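Local coordinates for periplasmic binding protein (Sulfurospirillum deleyianum, PDB 4PAG) that probably captures a small solute in the periplasm and hands it to an ABC importer, and carries a histidine in its ligand pocket, at residues 3-7 with 133-139; 165-171 with 288-292; 182-186 with 213-219. All blocks are in the same frame, centred on the assembly; numbering follows the deposited sequence.

Interaction 1 (3-7 with 133-139); sequences SRTFL and YLGRVMQ
R4, near the N terminus, donates to backbone carbonyls in the last turn of helix 127-138. The axes of strand 5-7 and of the helical residues 133-138 cross at -136°, 10.4 Å apart at closest approach, with R4 nearest V137 (CA-CA 7.6 Å). R4, just before the strand, curls its side chain through three successive m torsions so that its guanidinium edge meets two carbonyls of that turn, in hydrogen bonds from NH1 to V137 O at 2.9 Å and from NH2 to R136 O at 2.8 Å. Here the helix closes in a Schellman motif, with Q139 at positive phi (56/43) and its side chain (chi1 m, chi2 m) folded over one guanidinium face, CD 3.9 Å from R4 NH2. The hairpin of strands 5-7 and 13-15 thereby packs against the N-terminal lobe, Q139 NE2 also bonding E18 O. F6 (chi1 m, chi2 89°) points into the seam, V137 CG2 lying over its face 4.1 Å from the ring centroid. Y133, chi1 t, receives the edge of F6 on its own face in an offset edge-to-face pair, centroids 5.8 Å apart and planes at 89°. One water joins L7 N (2.9 Å) to Y133 OH (2.7 Å).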
loop_
_atom_site.group_PDB
_atom_site.type_symbol
_atom_site.label_atom_id
_atom_site.label_comp_id
_atom_site.label_asym_id
_atom_site.label_seq_id
_atom_site.Cartn_x
_atom_site.Cartn_y
_atom_site.Cartn_z
ATOM N N SER A 3 -9.668 27.797 -10.026
ATOM C CA SER A 3 -8.980 26.612 -10.532
ATOM C C SER A 3 -7.976 26.099 -9.490
ATOM O O SER A 3 -7.619 24.918 -9.480
ATOM C CB SER A 3 -8.252 26.954 -11.830
ATOM O OG SER A 3 -7.685 25.800 -12.414
ATOM N N ARG A 4 -7.526 27.007 -8.625
ATOM C CA ARG A 4 -6.593 26.693 -7.556
ATOM C C ARG A 4 -7.241 26.648 -6.173
ATOM O O ARG A 4 -6.542 26.719 -5.158
ATOM C CB ARG A 4 -5.442 27.702 -7.572
ATOM C CG ARG A 4 -4.691 27.757 -8.896
ATOM C CD ARG A 4 -4.195 26.380 -9.342
ATOM N NE ARG A 4 -3.199 25.833 -8.422
ATOM C CZ ARG A 4 -2.908 24.538 -8.265
ATOM N NH1 ARG A 4 -1.962 24.193 -7.397
ATOM N NH2 ARG A 4 -3.548 23.582 -8.946
ATOM N N THR A 5 -8.566 26.493 -6.137
ATOM C CA THR A 5 -9.310 26.425 -4.883
ATOM C C THR A 5 -9.595 24.978 -4.529
ATOM O O THR A 5 -10.131 24.229 -5.343
ATOM C CB THR A 5 -10.643 27.186 -4.964
ATOM O OG1 THR A 5 -10.381 28.557 -5.266
ATOM C CG2 THR A 5 -11.397 27.108 -3.638
ATOM N N PHE A 6 -9.236 24.599 -3.310
ATOM C CA PHE A 6 -9.439 23.234 -2.819
ATOM C C PHE A 6 -9.997 23.278 -1.408
ATOM O O PHE A 6 -9.733 24.221 -0.666
ATOM C CB PHE A 6 -8.109 22.467 -2.819
ATOM C CG PHE A 6 -7.516 22.294 -4.182
ATOM C CD1 PHE A 6 -6.659 23.256 -4.709
ATOM C CD2 PHE A 6 -7.834 21.187 -4.955
ATOM C CE1 PHE A 6 -6.120 23.104 -5.976
ATOM C CE2 PHE A 6 -7.300 21.033 -6.227
ATOM C CZ PHE A 6 -6.445 21.994 -6.738
ATOM N N LEU A 7 -10.766 22.260 -1.034
ATOM C CA LEU A 7 -11.242 22.141 0.342
ATOM C C LEU A 7 -10.148 21.485 1.173
ATOM O O LEU A 7 -9.686 20.413 0.832
ATOM C CB LEU A 7 -12.530 21.323 0.412
ATOM C CG LEU A 7 -13.740 21.902 -0.331
ATOM C CD1 LEU A 7 -14.933 20.963 -0.216
ATOM C CD2 LEU A 7 -14.098 23.290 0.181
ATOM N N TYR A 133 -7.160 13.869 -8.650
ATOM C CA TYR A 133 -7.180 14.983 -7.710
ATOM C C TYR A 133 -5.772 15.509 -7.474
ATOM O O TYR A 133 -5.530 16.707 -7.587
ATOM C CB TYR A 133 -7.809 14.528 -6.396
ATOM C CG TYR A 133 -7.884 15.579 -5.316
ATOM C CD1 TYR A 133 -8.862 16.563 -5.350
ATOM C CD2 TYR A 133 -6.988 15.577 -4.244
ATOM C CE1 TYR A 133 -8.945 17.520 -4.353
ATOM C CE2 TYR A 133 -7.066 16.537 -3.242
ATOM C CZ TYR A 133 -8.049 17.499 -3.302
ATOM O OH TYR A 133 -8.152 18.460 -2.316
ATOM N N LEU A 134 -4.836 14.614 -7.167
ATOM C CA LEU A 134 -3.449 15.027 -6.944
ATOM C C LEU A 134 -2.804 15.636 -8.192
ATOM O O LEU A 134 -1.989 16.551 -8.082
ATOM C CB LEU A 134 -2.615 13.867 -6.393
ATOM C CG LEU A 134 -2.948 13.475 -4.958
ATOM C CD1 LEU A 134 -2.012 12.380 -4.479
ATOM C CD2 LEU A 134 -2.879 14.677 -4.023
ATOM N N GLY A 135 -3.185 15.148 -9.372
ATOM C CA GLY A 135 -2.773 15.763 -10.634
ATOM C C GLY A 135 -3.186 17.223 -10.760
ATOM O O GLY A 135 -2.395 18.050 -11.221
ATOM N N ARG A 136 -4.412 17.543 -10.353
ATOM C CA ARG A 136 -4.892 18.931 -10.375
ATOM C C ARG A 136 -4.106 19.772 -9.373
ATOM O O ARG A 136 -3.652 20.862 -9.701
ATOM C CB ARG A 136 -6.394 19.010 -10.069
ATOM C CG ARG A 136 -7.281 18.427 -11.162
ATOM C CD ARG A 136 -8.750 18.357 -10.756
ATOM N NE ARG A 136 -9.378 17.152 -11.294
ATOM C CZ ARG A 136 -9.914 16.185 -10.558
ATOM N NH1 ARG A 136 -9.939 16.281 -9.239
ATOM N NH2 ARG A 136 -10.450 15.130 -11.149
ATOM N N VAL A 137 -3.936 19.251 -8.161
ATOM C CA VAL A 137 -3.147 19.928 -7.124
ATOM C C VAL A 137 -1.732 20.266 -7.608
ATOM O O VAL A 137 -1.298 21.423 -7.542
ATOM C CB VAL A 137 -3.071 19.089 -5.822
ATOM C CG1 VAL A 137 -2.116 19.721 -4.820
ATOM C CG2 VAL A 137 -4.454 18.938 -5.201
HETATM N N MSE A 138 -1.045 19.260 -8.140
HETATM C CA MSE A 138 0.345 19.385 -8.537
HETATM C C MSE A 138 0.555 19.941 -9.943
HETATM O O MSE A 138 1.687 20.140 -10.349
HETATM C CB MSE A 138 0.971 17.978 -8.439
HETATM C CG MSE A 138 1.028 17.435 -7.011
HETATM SE SE MSE A 138 1.730 15.589 -6.936
HETATM C CE MSE A 138 3.560 16.057 -7.519
ATOM N N GLN A 139 -0.519 20.176 -10.696
ATOM C CA GLN A 139 -0.437 20.540 -12.120
ATOM C C GLN A 139 0.352 19.499 -12.913
ATOM O O GLN A 139 1.194 19.846 -13.745
ATOM C CB GLN A 139 0.184 21.930 -12.308
ATOM C CG GLN A 139 -0.509 23.054 -11.547
ATOM C CD GLN A 139 -1.637 23.684 -12.328
ATOM O OE1 GLN A 139 -2.412 22.986 -12.984
ATOM N NE2 GLN A 139 -1.742 25.012 -12.266
HETATM O O HOH W 1 -5.123 23.912 -11.187
HETATM O O HOH W 2 -4.736 26.579 -13.105
HETATM O O HOH W 3 -10.527 19.638 -2.199
#

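Interaction 2 (165-171 with 288-292); sequences IPEKERT and LYPTR
Two connecting loops of the Rossmann-like C-terminal lobe meet here: 165-171, which leads from the long helix 141-163 into strand 172-176 of the parallel sheet, and 288-292, which follows helix 277-288. The first holds a 3-10 turn at 167-169; in the second, Y289 leaves helical geometry at -133/64. CA atoms pair T171 with L288 (5.9 Å) and I165 with R292 (8.9 Å). Among the hydrogen bonds, T171 N donates to Y289 OH at 3.0 Å, while T171 OG1 (chi1 m) donates to L288 O at 2.8 Å, a carbonyl at the helix end. Y289 OH also bonds G199 O. Apolar packing sets Y289 (chi1 m, chi2 -72°) against I165, whose CG1 lies over one face of the Y289 ring and whose CG2 is 3.8 Å from Y289 CE1; T171 CG2 touches L288 CD2 at 3.9 Å. E169 and R292 form a salt bridge, its modelled closeness making the exact positions uncertain. Within 165-171, R170 folds back over the 3-10 turn, NE donating to I165 O at 3.0 Å.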
loop_
_atom_site.group_PDB
_atom_site.type_symbol
_atom_site.label_atom_id
_atom_site.label_comp_id
_atom_site.label_asym_id
_atom_site.label_seq_id
_atom_site.Cartn_x
_atom_site.Cartn_y
_atom_site.Cartn_z
ATOM N N ILE A 165 -16.980 -15.193 -8.366
ATOM C CA ILE A 165 -16.709 -16.247 -7.380
ATOM C C ILE A 165 -17.813 -16.220 -6.324
ATOM O O ILE A 165 -17.879 -15.271 -5.547
ATOM C CB ILE A 165 -15.351 -16.032 -6.659
ATOM C CG1 ILE A 165 -14.226 -15.713 -7.649
ATOM C CG2 ILE A 165 -14.990 -17.247 -5.814
ATOM C CD1 ILE A 165 -13.964 -16.805 -8.658
ATOM N N PRO A 166 -18.669 -17.262 -6.272
ATOM C CA PRO A 166 -19.695 -17.324 -5.229
ATOM C C PRO A 166 -19.094 -17.235 -3.829
ATOM O O PRO A 166 -17.979 -17.721 -3.601
ATOM C CB PRO A 166 -20.333 -18.700 -5.431
ATOM C CG PRO A 166 -20.011 -19.090 -6.830
ATOM C CD PRO A 166 -18.698 -18.445 -7.152
ATOM N N GLU A 167 -19.835 -16.644 -2.897
ATOM C CA GLU A 167 -19.321 -16.391 -1.549
ATOM C C GLU A 167 -18.871 -17.669 -0.841
ATOM O O GLU A 167 -17.856 -17.666 -0.146
ATOM C CB GLU A 167 -20.354 -15.639 -0.705
ATOM C CG GLU A 167 -20.719 -14.279 -1.287
ATOM C CD GLU A 167 -20.926 -13.211 -0.229
ATOM O OE1 GLU A 167 -21.850 -13.362 0.600
ATOM O OE2 GLU A 167 -20.166 -12.213 -0.234
ATOM N N LYS A 168 -19.608 -18.757 -1.050
ATOM C CA LYS A 168 -19.258 -20.062 -0.471
ATOM C C LYS A 168 -18.004 -20.707 -1.074
ATOM O O LYS A 168 -17.493 -21.674 -0.522
ATOM C CB LYS A 168 -20.436 -21.045 -0.592
ATOM C CG LYS A 168 -21.364 -21.066 0.614
ATOM C CD LYS A 168 -21.920 -19.687 0.933
ATOM C CE LYS A 168 -23.182 -19.774 1.778
ATOM N NZ LYS A 168 -23.879 -18.459 1.856
ATOM N N GLU A 169 -17.526 -20.188 -2.201
ATOM C CA GLU A 169 -16.317 -20.698 -2.845
ATOM C C GLU A 169 -15.101 -19.776 -2.662
ATOM O O GLU A 169 -14.068 -19.999 -3.289
ATOM C CB GLU A 169 -16.579 -20.933 -4.335
ATOM C CG GLU A 169 -17.571 -22.060 -4.609
ATOM C CD GLU A 169 -17.896 -22.227 -6.084
ATOM O OE1 GLU A 169 -17.184 -21.650 -6.930
ATOM O OE2 GLU A 169 -18.870 -22.945 -6.400
ATOM N N ARG A 170 -15.214 -18.762 -1.802
ATOM C CA ARG A 170 -14.112 -17.825 -1.579
ATOM C C ARG A 170 -12.988 -18.492 -0.795
ATOM O O ARG A 170 -13.233 -19.169 0.202
ATOM C CB ARG A 170 -14.590 -16.576 -0.834
ATOM C CG ARG A 170 -15.657 -15.771 -1.570
ATOM C CD ARG A 170 -15.043 -14.895 -2.635
ATOM N NE ARG A 170 -16.031 -14.216 -3.478
ATOM C CZ ARG A 170 -16.421 -12.947 -3.349
ATOM N NH1 ARG A 170 -15.944 -12.172 -2.388
ATOM N NH2 ARG A 170 -17.308 -12.446 -4.200
ATOM N N THR A 171 -11.756 -18.280 -1.241
ATOM C CA THR A 171 -10.585 -18.938 -0.658
ATOM C C THR A 171 -10.289 -18.401 0.743
ATOM O O THR A 171 -10.123 -17.203 0.919
ATOM C CB THR A 171 -9.361 -18.721 -1.569
ATOM O OG1 THR A 171 -9.649 -19.241 -2.869
ATOM C CG2 THR A 171 -8.098 -19.394 -1.021
ATOM N N LEU A 288 -4.882 -16.830 -4.718
ATOM C CA LEU A 288 -6.131 -17.365 -4.157
ATOM C C LEU A 288 -6.906 -18.253 -5.149
ATOM O O LEU A 288 -7.595 -19.187 -4.747
ATOM C CB LEU A 288 -7.033 -16.223 -3.691
ATOM C CG LEU A 288 -6.518 -15.279 -2.597
ATOM C CD1 LEU A 288 -7.588 -14.231 -2.285
ATOM C CD2 LEU A 288 -6.116 -16.029 -1.340
ATOM N N TYR A 289 -6.778 -17.948 -6.438
ATOM C CA TYR A 289 -7.565 -18.575 -7.498
ATOM C C TYR A 289 -6.659 -18.998 -8.646
ATOM O O TYR A 289 -6.781 -18.492 -9.758
ATOM C CB TYR A 289 -8.656 -17.610 -7.968
ATOM C CG TYR A 289 -9.558 -17.244 -6.827
ATOM C CD1 TYR A 289 -10.459 -18.175 -6.321
ATOM C CD2 TYR A 289 -9.458 -16.003 -6.187
ATOM C CE1 TYR A 289 -11.266 -17.878 -5.248
ATOM C CE2 TYR A 289 -10.270 -15.699 -5.102
ATOM C CZ TYR A 289 -11.167 -16.648 -4.638
ATOM O OH TYR A 289 -11.988 -16.387 -3.569
ATOM N N PRO A 290 -5.740 -19.943 -8.378
ATOM C CA PRO A 290 -4.750 -20.329 -9.395
ATOM C C PRO A 290 -5.357 -20.911 -10.673
ATOM O O PRO A 290 -4.763 -20.774 -11.739
ATOM C CB PRO A 290 -3.871 -21.368 -8.683
ATOM C CG PRO A 290 -4.628 -21.796 -7.485
ATOM C CD PRO A 290 -5.541 -20.662 -7.107
ATOM N N THR A 291 -6.524 -21.537 -10.574
ATOM C CA THR A 291 -7.175 -22.086 -11.759
ATOM C C THR A 291 -8.194 -21.126 -12.389
ATOM O O THR A 291 -8.403 -21.167 -13.595
ATOM C CB THR A 291 -7.846 -23.438 -11.457
ATOM O OG1 THR A 291 -8.857 -23.265 -10.458
ATOM C CG2 THR A 291 -6.816 -24.433 -10.963
ATOM N N ARG A 292 -8.816 -20.260 -11.593
ATOM C CA ARG A 292 -9.868 -19.367 -12.099
ATOM C C ARG A 292 -9.341 -17.994 -12.537
ATOM O O ARG A 292 -9.930 -17.365 -13.406
ATOM C CB ARG A 292 -10.960 -19.162 -11.047
ATOM C CG ARG A 292 -11.812 -20.389 -10.711
ATOM C CD ARG A 292 -12.184 -20.349 -9.229
ATOM N NE ARG A 292 -13.409 -21.057 -8.872
ATOM C CZ ARG A 292 -14.645 -20.638 -9.144
ATOM N NH1 ARG A 292 -14.861 -19.521 -9.831
ATOM N NH2 ARG A 292 -15.681 -21.361 -8.752
#

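Interaction 3 (182-186 with 213-219); sequences LQTEC and GLQEVSF
Residues 182-186 and 213-219 run antiparallel, their end-to-end directions 133° apart, and form a short two-stranded ribbon from 183-184 and 215-216. T184 and Q215 make the hydrogen-bonded pair (CA-CA 5.1 Å), with T184 N to Q215 O at 2.9 Å and Q215 N to T184 O at 2.8 Å; Q183 and E216 make the non-hydrogen-bonded pair (CA-CA 4.8 Å). Beyond it, V217 N donates to L182 O at 3.0 Å. G213 (70/-120) and L214 (55/59) both have positive phi, and an ideal CB on G213 would clash with E185 OE1. In the Rossmann-like C-terminal lobe the ribbon joins the chain following strand 172-176 to that leading into helix 219-225, where S218 is N-cap and bonds Q221 N. On the Q183-E216 face, Q183 (chi1 m, chi2 p) sends NE2 to E216 OE1 at 2.9 Å. E185, twice m, curls back so that OE2 accepts from L214 N at 2.8 Å; OE2 also salt-bridges R271. Near the disulfide of C186 with C206, Q215 (chi1 m, chi2 m) brings CD to 3.7 Å from C186 SG, and a water links E185 OE1, C186 N and Q215 OE1. L182 CD2 approaches F219 CB at 4.4 Å.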
loop_
_atom_site.group_PDB
_atom_site.type_symbol
_atom_site.label_atom_id
_atom_site.label_comp_id
_atom_site.label_asym_id
_atom_site.label_seq_id
_atom_site.Cartn_x
_atom_site.Cartn_y
_atom_site.Cartn_z
ATOM N N LEU A 182 2.632 -15.010 14.021
ATOM C CA LEU A 182 1.596 -15.033 15.066
ATOM C C LEU A 182 0.908 -13.679 15.280
ATOM O O LEU A 182 0.218 -13.480 16.278
ATOM C CB LEU A 182 2.171 -15.551 16.392
ATOM C CG LEU A 182 2.830 -16.940 16.387
ATOM C CD1 LEU A 182 3.269 -17.312 17.797
ATOM C CD2 LEU A 182 1.902 -18.003 15.824
ATOM N N GLN A 183 1.109 -12.755 14.356
ATOM C CA GLN A 183 0.286 -11.568 14.300
ATOM C C GLN A 183 -0.446 -11.593 12.982
ATOM O O GLN A 183 0.023 -12.182 12.006
ATOM C CB GLN A 183 1.114 -10.289 14.436
ATOM C CG GLN A 183 1.648 -10.048 15.839
ATOM C CD GLN A 183 2.916 -10.831 16.116
ATOM O OE1 GLN A 183 3.887 -10.752 15.365
ATOM N NE2 GLN A 183 2.910 -11.592 17.195
ATOM N N THR A 184 -1.610 -10.964 12.966
ATOM C CA THR A 184 -2.431 -10.912 11.766
ATOM C C THR A 184 -3.255 -9.640 11.777
ATOM O O THR A 184 -3.083 -8.778 12.652
ATOM C CB THR A 184 -3.338 -12.163 11.614
ATOM O OG1 THR A 184 -3.899 -12.195 10.295
ATOM C CG2 THR A 184 -4.465 -12.193 12.650
ATOM N N GLU A 185 -4.110 -9.505 10.775
ATOM C CA GLU A 185 -5.036 -8.391 10.721
ATOM C C GLU A 185 -6.454 -8.878 10.825
ATOM O O GLU A 185 -6.767 -10.016 10.468
ATOM C CB GLU A 185 -4.870 -7.624 9.422
ATOM C CG GLU A 185 -3.507 -6.970 9.300
ATOM C CD GLU A 185 -3.244 -5.998 10.429
ATOM O OE1 GLU A 185 -4.148 -5.183 10.726
ATOM O OE2 GLU A 185 -2.139 -6.042 11.010
ATOM N N CYS A 186 -7.309 -7.996 11.316
ATOM C CA CYS A 186 -8.745 -8.199 11.253
ATOM C C CYS A 186 -9.168 -8.260 9.788
ATOM O O CYS A 186 -8.510 -7.673 8.924
ATOM C CB CYS A 186 -9.470 -7.043 11.950
ATOM S SG CYS A 186 -9.267 -6.994 13.746
ATOM N N GLY A 213 -2.494 -2.236 13.889
ATOM C CA GLY A 213 -3.112 -3.555 13.732
ATOM C C GLY A 213 -2.331 -4.604 14.505
ATOM O O GLY A 213 -2.178 -4.492 15.710
ATOM N N LEU A 214 -1.818 -5.616 13.809
ATOM C CA LEU A 214 -1.024 -6.684 14.431
ATOM C C LEU A 214 -1.760 -7.379 15.592
ATOM O O LEU A 214 -1.297 -7.405 16.725
ATOM C CB LEU A 214 0.355 -6.153 14.853
ATOM C CG LEU A 214 1.203 -5.565 13.714
ATOM C CD1 LEU A 214 2.456 -4.881 14.260
ATOM C CD2 LEU A 214 1.573 -6.611 12.660
ATOM N N GLN A 215 -2.918 -7.949 15.271
ATOM C CA GLN A 215 -3.728 -8.710 16.220
ATOM C C GLN A 215 -2.939 -9.943 16.608
ATOM O O GLN A 215 -2.320 -10.557 15.745
ATOM C CB GLN A 215 -5.050 -9.145 15.579
ATOM C CG GLN A 215 -5.815 -8.054 14.823
ATOM C CD GLN A 215 -6.051 -6.803 15.641
ATOM O OE1 GLN A 215 -5.710 -5.683 15.214
ATOM N NE2 GLN A 215 -6.646 -6.976 16.821
ATOM N N GLU A 216 -2.958 -10.310 17.887
ATOM C CA GLU A 216 -2.228 -11.496 18.352
ATOM C C GLU A 216 -3.072 -12.753 18.176
ATOM O O GLU A 216 -4.219 -12.789 18.604
ATOM C CB GLU A 216 -1.854 -11.369 19.826
ATOM C CG GLU A 216 -1.046 -10.124 20.182
ATOM C CD GLU A 216 0.409 -10.191 19.751
ATOM O OE1 GLU A 216 0.868 -11.250 19.261
ATOM O OE2 GLU A 216 1.105 -9.170 19.912
ATOM N N VAL A 217 -2.478 -13.782 17.579
ATOM C CA VAL A 217 -3.143 -15.063 17.362
ATOM C C VAL A 217 -2.160 -16.191 17.713
ATOM O O VAL A 217 -0.973 -16.094 17.422
ATOM C CB VAL A 217 -3.656 -15.184 15.907
ATOM C CG1 VAL A 217 -2.515 -15.201 14.913
ATOM C CG2 VAL A 217 -4.517 -16.415 15.724
ATOM N N SER A 218 -2.650 -17.237 18.367
ATOM C CA SER A 218 -1.805 -18.383 18.718
ATOM C C SER A 218 -1.661 -19.364 17.554
ATOM O O SER A 218 -2.480 -19.373 16.630
ATOM C CB SER A 218 -2.381 -19.123 19.920
ATOM O OG SER A 218 -3.547 -19.839 19.546
ATOM N N PHE A 219 -0.626 -20.203 17.618
ATOM C CA PHE A 219 -0.444 -21.283 16.652
ATOM C C PHE A 219 -1.694 -22.172 16.621
ATOM O O PHE A 219 -2.173 -22.560 15.556
ATOM C CB PHE A 219 0.817 -22.084 17.005
ATOM C CG PHE A 219 1.039 -23.287 16.137
ATOM C CD1 PHE A 219 1.221 -23.150 14.771
ATOM C CD2 PHE A 219 1.072 -24.565 16.691
ATOM C CE1 PHE A 219 1.419 -24.259 13.969
ATOM C CE2 PHE A 219 1.279 -25.676 15.893
ATOM C CZ PHE A 219 1.451 -25.521 14.528
HETATM O O HOH W 4 0.576 -13.854 19.109
HETATM O O HOH W 5 -6.300 -5.474 12.362
#

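How the interactions relate
Each of the three contacts ties together parts of a single lobe of this two-lobed binding protein. Interaction 1 closes first along the chain and lies in the N-terminal lobe; interactions 2 and 3 follow in the C-terminal lobe, where the arms of interaction 3 both fall between the two segments of interaction 2. Centre to centre, interactions 1 and 2 are about 40 Å apart. Interactions 1 and 3, about 39 Å apart by centres, lie on opposite sides of the chain's centre. Interactions 2 and 3, with centres about 24 Å apart, do not touch, yet strand 172-176 connects them, beginning after 165-171 and leading toward 182-186. What connects the lobes is helix 141-163, starting just beyond 133-139 and ending just before 165-171.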